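Local coordinates for protein ACDH-11, isoform b (Caenorhabditis elegans, PDB 4Y9J) that belongs to the acyl-CoA dehydrogenase family of flavoproteins and binds flavin-adenine dinucleotide within an assembly of four chains, at residues L92-N96 / E97-L101; A558-Y561 / C562-P566; A375-L378 / L379-E383; T23-P27 / Y28-P32. All blocks are in the same frame, centred on the assembly; numbering follows the deposited sequence.

Contact 1 (L92-N96 / E97-L101)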
loop_
_atom_site.group_PDB
_atom_site.type_symbol
_atom_site.label_atom_id
_atom_site.label_comp_id
_atom_site.label_asym_id
_atom_site.label_seq_id
_atom_site.Cartn_x
_atom_site.Cartn_y
_atom_site.Cartn_z
ATOM N N LEU B 92 9.440 -13.212 -8.181
ATOM C CA LEU B 92 8.773 -12.124 -8.901
ATOM C C LEU B 92 7.305 -12.438 -8.943
ATOM O O LEU B 92 6.933 -13.539 -9.375
ATOM C CB LEU B 92 9.347 -12.107 -10.296
ATOM C CG LEU B 92 8.910 -10.993 -11.204
ATOM C CD1 LEU B 92 9.405 -9.656 -10.682
ATOM C CD2 LEU B 92 9.471 -11.232 -12.600
ATOM N N ILE B 93 6.475 -11.525 -8.459
ATOM C CA ILE B 93 5.052 -11.683 -8.418
ATOM C C ILE B 93 4.432 -10.792 -9.462
ATOM O O ILE B 93 4.509 -9.562 -9.362
ATOM C CB ILE B 93 4.503 -11.341 -7.062
ATOM C CG1 ILE B 93 5.081 -12.324 -5.993
ATOM C CG2 ILE B 93 2.979 -11.475 -7.079
ATOM C CD1 ILE B 93 5.024 -11.749 -4.595
ATOM N N VAL B 94 3.885 -11.387 -10.513
ATOM C CA VAL B 94 3.273 -10.577 -11.599
ATOM C C VAL B 94 1.819 -11.016 -11.759
ATOM O O VAL B 94 1.484 -12.184 -11.505
ATOM C CB VAL B 94 4.010 -10.569 -12.950
ATOM C CG1 VAL B 94 5.521 -10.496 -12.822
ATOM C CG2 VAL B 94 3.644 -11.741 -13.745
ATOM N N CYS B 95 0.975 -10.104 -12.156
ATOM C CA CYS B 95 -0.449 -10.383 -12.228
ATOM C C CYS B 95 -0.755 -11.426 -13.315
ATOM O O CYS B 95 0.010 -11.596 -14.260
ATOM C CB CYS B 95 -1.259 -9.138 -12.458
ATOM S SG CYS B 95 -1.163 -8.298 -14.018
ATOM N N ASN B 96 -1.897 -12.088 -13.151
ATOM C CA ASN B 96 -2.337 -13.068 -14.105
ATOM C C ASN B 96 -2.522 -12.461 -15.479
ATOM O O ASN B 96 -2.230 -13.115 -16.518
ATOM C CB ASN B 96 -3.651 -13.706 -13.679
ATOM C CG ASN B 96 -3.466 -14.738 -12.613
ATOM O OD1 ASN B 96 -2.327 -15.182 -12.308
ATOM N ND2 ASN B 96 -4.591 -15.207 -12.068
ATOM N N GLU B 97 -2.944 -11.231 -15.515
ATOM C CA GLU B 97 -3.219 -10.572 -16.799
ATOM C C GLU B 97 -1.917 -10.309 -17.696
ATOM O O GLU B 97 -2.006 -10.417 -18.933
ATOM C CB GLU B 97 -3.998 -9.309 -16.645
ATOM C CG GLU B 97 -5.398 -9.454 -16.060
ATOM C CD GLU B 97 -5.458 -9.515 -14.540
ATOM O OE1 GLU B 97 -4.422 -9.582 -13.846
ATOM O OE2 GLU B 97 -6.546 -9.409 -14.035
ATOM N N TRP B 98 -0.770 -10.038 -17.066
ATOM C CA TRP B 98 0.488 -9.926 -17.731
ATOM C C TRP B 98 0.749 -11.278 -18.486
ATOM O O TRP B 98 1.080 -11.277 -19.686
ATOM C CB TRP B 98 1.607 -9.671 -16.747
ATOM C CG TRP B 98 2.931 -9.610 -17.326
ATOM C CD1 TRP B 98 3.842 -10.647 -17.395
ATOM C CD2 TRP B 98 3.571 -8.478 -17.969
ATOM N NE1 TRP B 98 5.008 -10.192 -17.954
ATOM C CE2 TRP B 98 4.855 -8.906 -18.382
ATOM C CE3 TRP B 98 3.178 -7.151 -18.264
ATOM C CZ2 TRP B 98 5.755 -8.048 -19.041
ATOM C CZ3 TRP B 98 4.107 -6.300 -18.925
ATOM C CH2 TRP B 98 5.367 -6.772 -19.301
ATOM N N HIS B 99 0.632 -12.376 -17.773
ATOM C CA HIS B 99 0.819 -13.672 -18.355
ATOM C C HIS B 99 -0.158 -13.916 -19.510
ATOM O O HIS B 99 0.223 -14.498 -20.528
ATOM C CB HIS B 99 0.754 -14.808 -17.313
ATOM C CG HIS B 99 1.837 -14.726 -16.282
ATOM N ND1 HIS B 99 3.187 -14.811 -16.587
ATOM C CD2 HIS B 99 1.766 -14.553 -14.937
ATOM C CE1 HIS B 99 3.899 -14.659 -15.483
ATOM N NE2 HIS B 99 3.058 -14.494 -14.471
ATOM N N LYS B 100 -1.421 -13.569 -19.322
ATOM C CA LYS B 100 -2.451 -13.750 -20.328
ATOM C C LYS B 100 -2.140 -12.964 -21.585
ATOM O O LYS B 100 -2.252 -13.516 -22.709
ATOM C CB LYS B 100 -3.835 -13.394 -19.787
ATOM C CG LYS B 100 -4.964 -13.591 -20.779
ATOM C CD LYS B 100 -5.176 -15.045 -21.211
ATOM C CE LYS B 100 -6.347 -15.120 -22.202
ATOM N NZ LYS B 100 -6.709 -16.459 -22.673
ATOM N N LEU B 101 -1.649 -11.756 -21.432
ATOM C CA LEU B 101 -1.218 -10.942 -22.581
ATOM C C LEU B 101 -0.099 -11.614 -23.396
ATOM O O LEU B 101 -0.140 -11.647 -24.613
ATOM C CB LEU B 101 -0.823 -9.563 -22.153
ATOM C CG LEU B 101 -1.999 -8.651 -21.747
ATOM C CD1 LEU B 101 -1.568 -7.555 -20.789
ATOM C CD2 LEU B 101 -2.688 -8.063 -22.936
HETATM O O HOH W 1 5.114 -14.365 -12.043
#
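Val94 reaches the imidazole of His99 and the indole of Trp98 obliquely from the loop ahead of the helix, through its methyl CG2; the imidazole also has Trp98 CD1 over one face, displaced toward the rim. Water 1 sits at the imidazole edge, in the ring plane and 3.2 Å from His99 NE2, and makes a weak bond to Leu92 O, so that it links the end of the strand to the side chain of the helix. Val94 and His99 cross at about a right angle; the modelled approach of the methyl CG2 to the ring nitrogen is too short to be trusted in detail. The contact with the indole is sound, Val94 CG2 lying 3.8 Å from Trp98 CD1, and a short branched side chain suits a place so close to the ring. Trp98 is buried, and its NE1 is satisfied by Asp228.

The helix begins at Cys95, its N-cap: a chi1 of 69° tucks SG back over the first turn, where it accepts a weak bond from Trp98 N at 3.5 Å (N-H...S 149°). The Glu97 chain bends at chi2 (83°) and brings OE1 to 3.5 Å from Cys95 CB. Lys100 N then donates to Asn96 O at 3.0 Å, a regular helical bond. Asn96 itself packs against Asn96 of the second subunit, and Glu97 lies on Leu68 and Gln71 of helix 44-74. The whole is a strand-to-helix junction with a cysteine N-cap, leading from strand 88-93 into helix 96-107 of the N-terminal domain.

Contact 2 (A558-Y561 / C562-P566)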
loop_
_atom_site.group_PDB
_atom_site.type_symbol
_atom_site.label_atom_id
_atom_site.label_comp_id
_atom_site.label_asym_id
_atom_site.label_seq_id
_atom_site.Cartn_x
_atom_site.Cartn_y
_atom_site.Cartn_z
ATOM N N ALA B 558 -1.092 16.129 -46.916
ATOM C CA ALA B 558 0.215 16.237 -47.550
ATOM C C ALA B 558 0.601 17.689 -47.705
ATOM O O ALA B 558 1.783 18.035 -47.502
ATOM C CB ALA B 558 0.265 15.525 -48.870
ATOM N N TYR B 559 -0.369 18.523 -48.110
ATOM C CA TYR B 559 -0.124 19.926 -48.255
ATOM C C TYR B 559 0.284 20.587 -46.930
ATOM O O TYR B 559 1.291 21.312 -46.868
ATOM C CB TYR B 559 -1.343 20.637 -48.886
ATOM C CG TYR B 559 -1.196 22.105 -48.815
ATOM C CD1 TYR B 559 -0.437 22.765 -49.740
ATOM C CD2 TYR B 559 -1.703 22.837 -47.738
ATOM C CE1 TYR B 559 -0.239 24.104 -49.691
ATOM C CE2 TYR B 559 -1.499 24.212 -47.684
ATOM C CZ TYR B 559 -0.764 24.831 -48.687
ATOM O OH TYR B 559 -0.502 26.199 -48.708
ATOM N N ARG B 560 -0.484 20.330 -45.878
ATOM C CA ARG B 560 -0.174 20.920 -44.544
ATOM C C ARG B 560 1.148 20.441 -43.976
ATOM O O ARG B 560 1.936 21.223 -43.434
ATOM C CB ARG B 560 -1.305 20.661 -43.579
ATOM C CG ARG B 560 -2.596 21.309 -44.033
ATOM C CD ARG B 560 -3.637 21.146 -42.972
ATOM N NE ARG B 560 -4.956 21.627 -43.362
ATOM C CZ ARG B 560 -5.984 21.751 -42.527
ATOM N NH1 ARG B 560 -5.814 21.510 -41.267
ATOM N NH2 ARG B 560 -7.167 22.172 -42.946
ATOM N N TYR B 561 1.443 19.168 -44.168
ATOM C CA TYR B 561 2.690 18.625 -43.640
ATOM C C TYR B 561 3.850 19.292 -44.381
ATOM O O TYR B 561 4.849 19.638 -43.768
ATOM C CB TYR B 561 2.749 17.085 -43.834
ATOM C CG TYR B 561 3.899 16.447 -43.102
ATOM C CD1 TYR B 561 5.175 16.453 -43.642
ATOM C CD2 TYR B 561 3.704 15.834 -41.862
ATOM C CE1 TYR B 561 6.240 15.897 -42.940
ATOM C CE2 TYR B 561 4.762 15.292 -41.153
ATOM C CZ TYR B 561 6.026 15.315 -41.729
ATOM O OH TYR B 561 7.066 14.802 -41.033
ATOM N N CYS B 562 3.723 19.446 -45.686
ATOM C CA CYS B 562 4.856 19.881 -46.467
ATOM C C CYS B 562 5.017 21.405 -46.521
ATOM O O CYS B 562 6.128 21.914 -46.652
ATOM C CB CYS B 562 4.755 19.357 -47.890
ATOM S SG CYS B 562 5.033 17.588 -48.003
ATOM N N CYS B 563 3.914 22.133 -46.535
ATOM C CA CYS B 563 3.989 23.537 -46.820
ATOM C C CYS B 563 3.776 24.391 -45.600
ATOM O O CYS B 563 3.977 25.560 -45.696
ATOM C CB CYS B 563 2.941 23.913 -47.844
ATOM S SG CYS B 563 3.306 23.086 -49.428
ATOM N N GLU B 564 3.243 23.833 -44.528
ATOM C CA GLU B 564 2.841 24.652 -43.326
ATOM C C GLU B 564 3.716 24.490 -42.121
ATOM O O GLU B 564 3.469 25.115 -41.083
ATOM C CB GLU B 564 1.389 24.388 -42.911
ATOM C CG GLU B 564 0.396 24.912 -43.944
ATOM C CD GLU B 564 -1.068 24.746 -43.581
ATOM O OE1 GLU B 564 -1.388 24.057 -42.625
ATOM O OE2 GLU B 564 -1.931 25.309 -44.297
ATOM N N GLN B 565 4.769 23.707 -42.251
ATOM C CA GLN B 565 5.822 23.683 -41.252
ATOM C C GLN B 565 7.137 23.643 -42.004
ATOM O O GLN B 565 7.223 23.177 -43.149
ATOM C CB GLN B 565 5.682 22.492 -40.338
ATOM C CG GLN B 565 5.554 21.201 -41.104
ATOM C CD GLN B 565 5.439 20.015 -40.199
ATOM O OE1 GLN B 565 5.358 20.160 -38.927
ATOM N NE2 GLN B 565 5.395 18.830 -40.808
ATOM N N PRO B 566 8.182 24.135 -41.398
ATOM C CA PRO B 566 9.424 24.006 -42.098
ATOM C C PRO B 566 9.840 22.524 -42.213
ATOM O O PRO B 566 9.756 21.769 -41.279
ATOM C CB PRO B 566 10.391 24.838 -41.234
ATOM C CG PRO B 566 9.785 24.855 -39.883
ATOM C CD PRO B 566 8.311 24.915 -40.151
HETATM O O HOH W 2 -1.583 27.367 -46.290
#
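Tyr559 and Glu564 cross at about a right angle, with ring and carboxylate planes 77° apart, and Glu564 OE2 comes to the ring edge, 3.6 Å from Tyr559 CE2. Water 2 completes this corner, bound by Tyr559 OH and donating to Glu564 OE2. One face of the same ring is taken by Cys563: its CB stands 4.0 Å from the ring centroid of Tyr559 in a CH-pi contact, while SG lies obliquely beside it, a sulfur-aromatic contact that suits a small polarisable residue one turn on.

Arg560 and Glu564 run side by side in the same direction. The carboxylate rests on the aliphatic part, with Glu564 OE1 3.3 Å from Arg560 CG. Arg560 NE pairs with Glu556 and NH1 with Asp583 of the third subunit, whereas Glu564 OE2 pairs with Arg579 of the third subunit.

Gln565, whose OE1 accepts from Lys360, brings NE2 over the centre of the Tyr561 ring, 3.4 Å above its plane, the amide nearly upright (81°). That nitrogen donates in the carbonyl plane to Tyr561 O at 3.1 Å; chi1 of 52° folds the chain back to reach it. Cys563 N to Tyr559 O (2.8 Å) continues the helical bonding. This is the C-terminal end of helix 552-563, at a subunit interface of the Acyl-CoA dehydrogenase 11 C-terminal domain-like region.

Contact 3 (A375-L378 / L379-E383)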
loop_
_atom_site.group_PDB
_atom_site.type_symbol
_atom_site.label_atom_id
_atom_site.label_comp_id
_atom_site.label_asym_id
_atom_site.label_seq_id
_atom_site.Cartn_x
_atom_site.Cartn_y
_atom_site.Cartn_z
ATOM N N ALA B 375 9.471 1.977 -43.339
ATOM C CA ALA B 375 10.468 1.120 -42.617
ATOM C C ALA B 375 10.100 -0.406 -42.638
ATOM O O ALA B 375 10.954 -1.238 -42.855
ATOM C CB ALA B 375 10.672 1.644 -41.206
ATOM N N ALA B 376 8.837 -0.744 -42.401
ATOM C CA ALA B 376 8.334 -2.117 -42.437
ATOM C C ALA B 376 8.520 -2.728 -43.825
ATOM O O ALA B 376 8.966 -3.858 -43.943
ATOM C CB ALA B 376 6.857 -2.145 -42.087
ATOM N N ARG B 377 8.147 -1.963 -44.845
ATOM C CA ARG B 377 8.382 -2.339 -46.278
ATOM C C ARG B 377 9.830 -2.630 -46.536
ATOM O O ARG B 377 10.165 -3.696 -47.083
ATOM C CB ARG B 377 7.920 -1.229 -47.210
ATOM C CG ARG B 377 7.950 -1.555 -48.667
ATOM C CD ARG B 377 7.576 -0.370 -49.557
ATOM N NE ARG B 377 8.633 0.644 -49.614
ATOM C CZ ARG B 377 9.627 0.653 -50.466
ATOM N NH1 ARG B 377 9.722 -0.309 -51.377
ATOM N NH2 ARG B 377 10.540 1.594 -50.413
ATOM N N LEU B 378 10.697 -1.703 -46.164
ATOM C CA LEU B 378 12.153 -1.824 -46.396
ATOM C C LEU B 378 12.767 -2.981 -45.594
ATOM O O LEU B 378 13.691 -3.648 -46.077
ATOM C CB LEU B 378 12.911 -0.535 -46.024
ATOM C CG LEU B 378 12.611 0.671 -46.927
ATOM C CD1 LEU B 378 13.095 1.945 -46.231
ATOM C CD2 LEU B 378 13.230 0.495 -48.277
ATOM N N LEU B 379 12.207 -3.268 -44.427
ATOM C CA LEU B 379 12.719 -4.375 -43.607
ATOM C C LEU B 379 12.392 -5.680 -44.288
ATOM O O LEU B 379 13.221 -6.590 -44.405
ATOM C CB LEU B 379 12.124 -4.340 -42.201
ATOM C CG LEU B 379 12.528 -5.474 -41.244
ATOM C CD1 LEU B 379 14.029 -5.481 -41.019
ATOM C CD2 LEU B 379 11.780 -5.369 -39.920
ATOM N N GLY B 380 11.144 -5.794 -44.714
ATOM C CA GLY B 380 10.694 -6.983 -45.423
ATOM C C GLY B 380 11.486 -7.268 -46.686
ATOM O O GLY B 380 11.942 -8.426 -46.912
ATOM N N LEU B 381 11.674 -6.239 -47.528
ATOM C CA LEU B 381 12.497 -6.379 -48.741
ATOM C C LEU B 381 13.918 -6.844 -48.418
ATOM O O LEU B 381 14.445 -7.755 -49.073
ATOM C CB LEU B 381 12.526 -5.090 -49.514
ATOM C CG LEU B 381 11.258 -4.650 -50.233
ATOM C CD1 LEU B 381 11.510 -3.255 -50.783
ATOM C CD2 LEU B 381 10.909 -5.581 -51.366
ATOM N N SER B 382 14.492 -6.356 -47.333
ATOM C CA SER B 382 15.834 -6.768 -46.975
ATOM C C SER B 382 15.928 -8.241 -46.529
ATOM O O SER B 382 16.828 -9.006 -46.935
ATOM C CB SER B 382 16.283 -5.906 -45.827
ATOM O OG SER B 382 17.584 -6.289 -45.508
ATOM N N GLU B 383 14.946 -8.660 -45.761
ATOM C CA GLU B 383 14.820 -10.059 -45.380
ATOM C C GLU B 383 14.473 -11.007 -46.534
ATOM O O GLU B 383 14.750 -12.192 -46.457
ATOM C CB GLU B 383 13.798 -10.186 -44.222
ATOM C CG GLU B 383 14.292 -9.398 -43.022
ATOM C CD GLU B 383 13.355 -9.388 -41.833
ATOM O OE1 GLU B 383 12.137 -9.593 -42.010
ATOM O OE2 GLU B 383 13.860 -9.096 -40.736
#
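Leu379 packs its CB against the backbone one turn back, 3.4 Å from Ala375 O, on a buried side of the helix. Ala375 lies on Leu402 of helix 389-419, and Ala376 on Val129 of helix 121-135; such small side chains suit a helix pressed between neighbours. Gly380, also buried, adds no side chain to this turn, and its N donates to Ala376 O at 3.0 Å and 167°.

The partly exposed side is held more sparsely. Arg377 and Leu381 meet obliquely through a single approach, Arg377 NH1 to Leu381 CD1 at 3.5 Å, in which the leucine methyl lies beside the guanidinium without a directed bond. The arginine chain bends at chi3 (73°); its NE pairs with Glu374, and NH1 has a long, weak ion pair with Glu391. Leu381 CG also rests 3.5 Å from Arg377 O, the oxygen that accepts from Leu381 N (3.0 Å, 172°). Ser382 merely places its CB 3.4 Å from Leu378 O.

Cohesion between these two turns therefore comes from the unbroken series of main-chain bonds, four of them, whereas the side chains mostly serve neighbouring helices; the charged arginine end is probably steadied by Glu374 more than by anything in the next turn.

Contact 4 (T23-P27 / Y28-P32)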
loop_
_atom_site.group_PDB
_atom_site.type_symbol
_atom_site.label_atom_id
_atom_site.label_comp_id
_atom_site.label_asym_id
_atom_site.label_seq_id
_atom_site.Cartn_x
_atom_site.Cartn_y
_atom_site.Cartn_z
ATOM N N THR B 23 -15.096 6.318 -25.751
ATOM C CA THR B 23 -15.225 4.936 -26.197
ATOM C C THR B 23 -14.063 4.563 -27.125
ATOM O O THR B 23 -13.769 5.313 -28.051
ATOM C CB THR B 23 -16.517 4.752 -27.002
ATOM O OG1 THR B 23 -17.633 5.118 -26.200
ATOM C CG2 THR B 23 -16.722 3.280 -27.508
ATOM N N LEU B 24 -13.463 3.390 -26.884
ATOM C CA LEU B 24 -12.439 2.828 -27.738
ATOM C C LEU B 24 -13.120 1.996 -28.778
ATOM O O LEU B 24 -13.820 0.930 -28.505
ATOM C CB LEU B 24 -11.444 1.970 -26.961
ATOM C CG LEU B 24 -10.372 1.307 -27.807
ATOM C CD1 LEU B 24 -9.526 2.382 -28.434
ATOM C CD2 LEU B 24 -9.532 0.306 -27.017
ATOM N N HIS B 25 -12.954 2.451 -29.996
ATOM C CA HIS B 25 -13.538 1.722 -31.110
ATOM C C HIS B 25 -12.506 0.758 -31.689
ATOM O O HIS B 25 -11.331 0.920 -31.445
ATOM C CB HIS B 25 -13.978 2.711 -32.187
ATOM C CG HIS B 25 -14.942 3.749 -31.703
ATOM N ND1 HIS B 25 -16.263 3.460 -31.419
ATOM C CD2 HIS B 25 -14.800 5.081 -31.513
ATOM C CE1 HIS B 25 -16.879 4.576 -31.044
ATOM N NE2 HIS B 25 -16.009 5.563 -31.082
ATOM N N ASN B 26 -12.967 -0.247 -32.457
ATOM C CA ASN B 26 -12.072 -1.203 -33.144
ATOM C C ASN B 26 -10.964 -0.406 -33.815
ATOM O O ASN B 26 -11.275 0.379 -34.727
ATOM C CB ASN B 26 -12.870 -1.980 -34.201
ATOM C CG ASN B 26 -12.013 -3.006 -34.961
ATOM O OD1 ASN B 26 -10.942 -2.684 -35.451
ATOM N ND2 ASN B 26 -12.495 -4.211 -35.059
ATOM N N PRO B 27 -9.687 -0.568 -33.381
ATOM C CA PRO B 27 -8.648 0.309 -33.863
ATOM C C PRO B 27 -8.200 0.067 -35.313
ATOM O O PRO B 27 -7.506 0.893 -35.861
ATOM C CB PRO B 27 -7.526 0.094 -32.871
ATOM C CG PRO B 27 -7.713 -1.280 -32.384
ATOM C CD PRO B 27 -9.173 -1.382 -32.267
ATOM N N TYR B 28 -8.561 -1.047 -35.911
ATOM C CA TYR B 28 -8.261 -1.275 -37.288
ATOM C C TYR B 28 -9.313 -0.498 -38.077
ATOM O O TYR B 28 -8.975 0.318 -38.899
ATOM C CB TYR B 28 -8.323 -2.759 -37.652
ATOM C CG TYR B 28 -7.913 -2.932 -39.085
ATOM C CD1 TYR B 28 -6.600 -2.798 -39.462
ATOM C CD2 TYR B 28 -8.856 -3.063 -40.084
ATOM C CE1 TYR B 28 -6.222 -2.877 -40.796
ATOM C CE2 TYR B 28 -8.481 -3.116 -41.416
ATOM C CZ TYR B 28 -7.152 -3.024 -41.763
ATOM O OH TYR B 28 -6.792 -3.101 -43.109
ATOM N N LYS B 29 -10.585 -0.711 -37.795
ATOM C CA LYS B 29 -11.665 -0.062 -38.537
ATOM C C LYS B 29 -11.691 1.454 -38.368
ATOM O O LYS B 29 -12.036 2.161 -39.261
ATOM C CB LYS B 29 -13.004 -0.592 -38.087
ATOM C CG LYS B 29 -13.248 -2.025 -38.539
ATOM C CD LYS B 29 -14.528 -2.599 -37.949
ATOM C CE LYS B 29 -14.657 -4.040 -38.337
ATOM N NZ LYS B 29 -15.905 -4.617 -37.798
ATOM N N ASP B 30 -11.333 1.918 -37.175
ATOM C CA ASP B 30 -11.480 3.294 -36.795
ATOM C C ASP B 30 -10.274 4.077 -37.219
ATOM O O ASP B 30 -10.345 5.333 -37.175
ATOM C CB ASP B 30 -11.662 3.380 -35.265
ATOM C CG ASP B 30 -12.166 4.776 -34.777
ATOM O OD1 ASP B 30 -13.340 5.161 -35.086
ATOM O OD2 ASP B 30 -11.386 5.447 -34.072
ATOM N N ASP B 31 -9.168 3.408 -37.587
ATOM C CA ASP B 31 -7.941 4.161 -37.906
ATOM C C ASP B 31 -8.167 4.960 -39.218
ATOM O O ASP B 31 -8.618 4.379 -40.207
ATOM C CB ASP B 31 -6.694 3.276 -38.048
ATOM C CG ASP B 31 -5.368 4.081 -38.043
ATOM O OD1 ASP B 31 -4.904 4.534 -39.119
ATOM O OD2 ASP B 31 -4.749 4.218 -36.958
ATOM N N PRO B 32 -7.803 6.258 -39.215
ATOM C CA PRO B 32 -7.867 7.111 -40.400
ATOM C C PRO B 32 -7.141 6.598 -41.621
ATOM O O PRO B 32 -7.668 6.723 -42.706
ATOM C CB PRO B 32 -7.211 8.391 -39.906
ATOM C CG PRO B 32 -7.617 8.477 -38.478
ATOM C CD PRO B 32 -7.507 7.058 -38.011
HETATM O O HOH W 3 -5.674 2.578 -34.742
#
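With chi1 at -180° Asn26 sends its amide forward over the turn, and chi2 of -50° aims OD1 at two successive N-H groups, those of Tyr28 and Lys29. The oxygen accepts from Tyr28 N at 2.9 Å with the donor in its carbonyl plane, and from Lys29 N at 3.1 Å with the donor well above that plane, though this second bond is the straighter (170°). The first closes an Asx turn, and the two bonds together fix the rotation of the amide. Asparagine suits the place because its short chain can reach the N-H groups just ahead of it, and Pro27 suits the next one because the turn asks for no N-H there. The main chain adds a further bond, Asp30 N to Asn26 O at 2.9 Å.

The extended Lys29 chain lies obliquely alongside the amide, its CD 3.9 Å from Asn26 ND2. His25 and Asp30 also meet at a slant, with His25 CB 3.8 Å from Asp30 CG. Water 3 donates both to Pro27 O (2.7 Å) and to Asp31 OD2 (2.9 Å), bridging the two; Asp31 OD2 also pairs with Arg328, and OD1 accepts from Leu34 N and Ile33 N.

The other polar ends go to the surroundings: Asn26 ND2 to Asp59 and Ser55 of helix 44-74, His25 NE2 to Asp336 and Asp30 to Arg335 of helix 304-338, and Asp30 also to Thr592 of the third subunit. Tyr28 bonds Asp35 and packs on helices 34-41, 44-74 and 121-135, so the turn lies among four helices, just ahead of helix 34-41.

Along the chain the order is contact 4, contact 1, contact 3, contact 2, each closing before the next opens. Contacts 4 and 1 belong to the AidB-like N-terminal part of the chain, their centres about 26 Å apart, and both lean on helix 44-74. Contact 3 lies near the end of helix 352-383, a helix that also touches contact 2 through its earlier residues, although those two contacts stand about 27 Å apart between centres. Contacts 1 and 2 are the most distant pair, about 44 Å between centres, on opposite sides of the chain's centre. Contacts 2 and 4 both face the third subunit, and contact 1 the second, so three of the four lie where the tetramer is assembled.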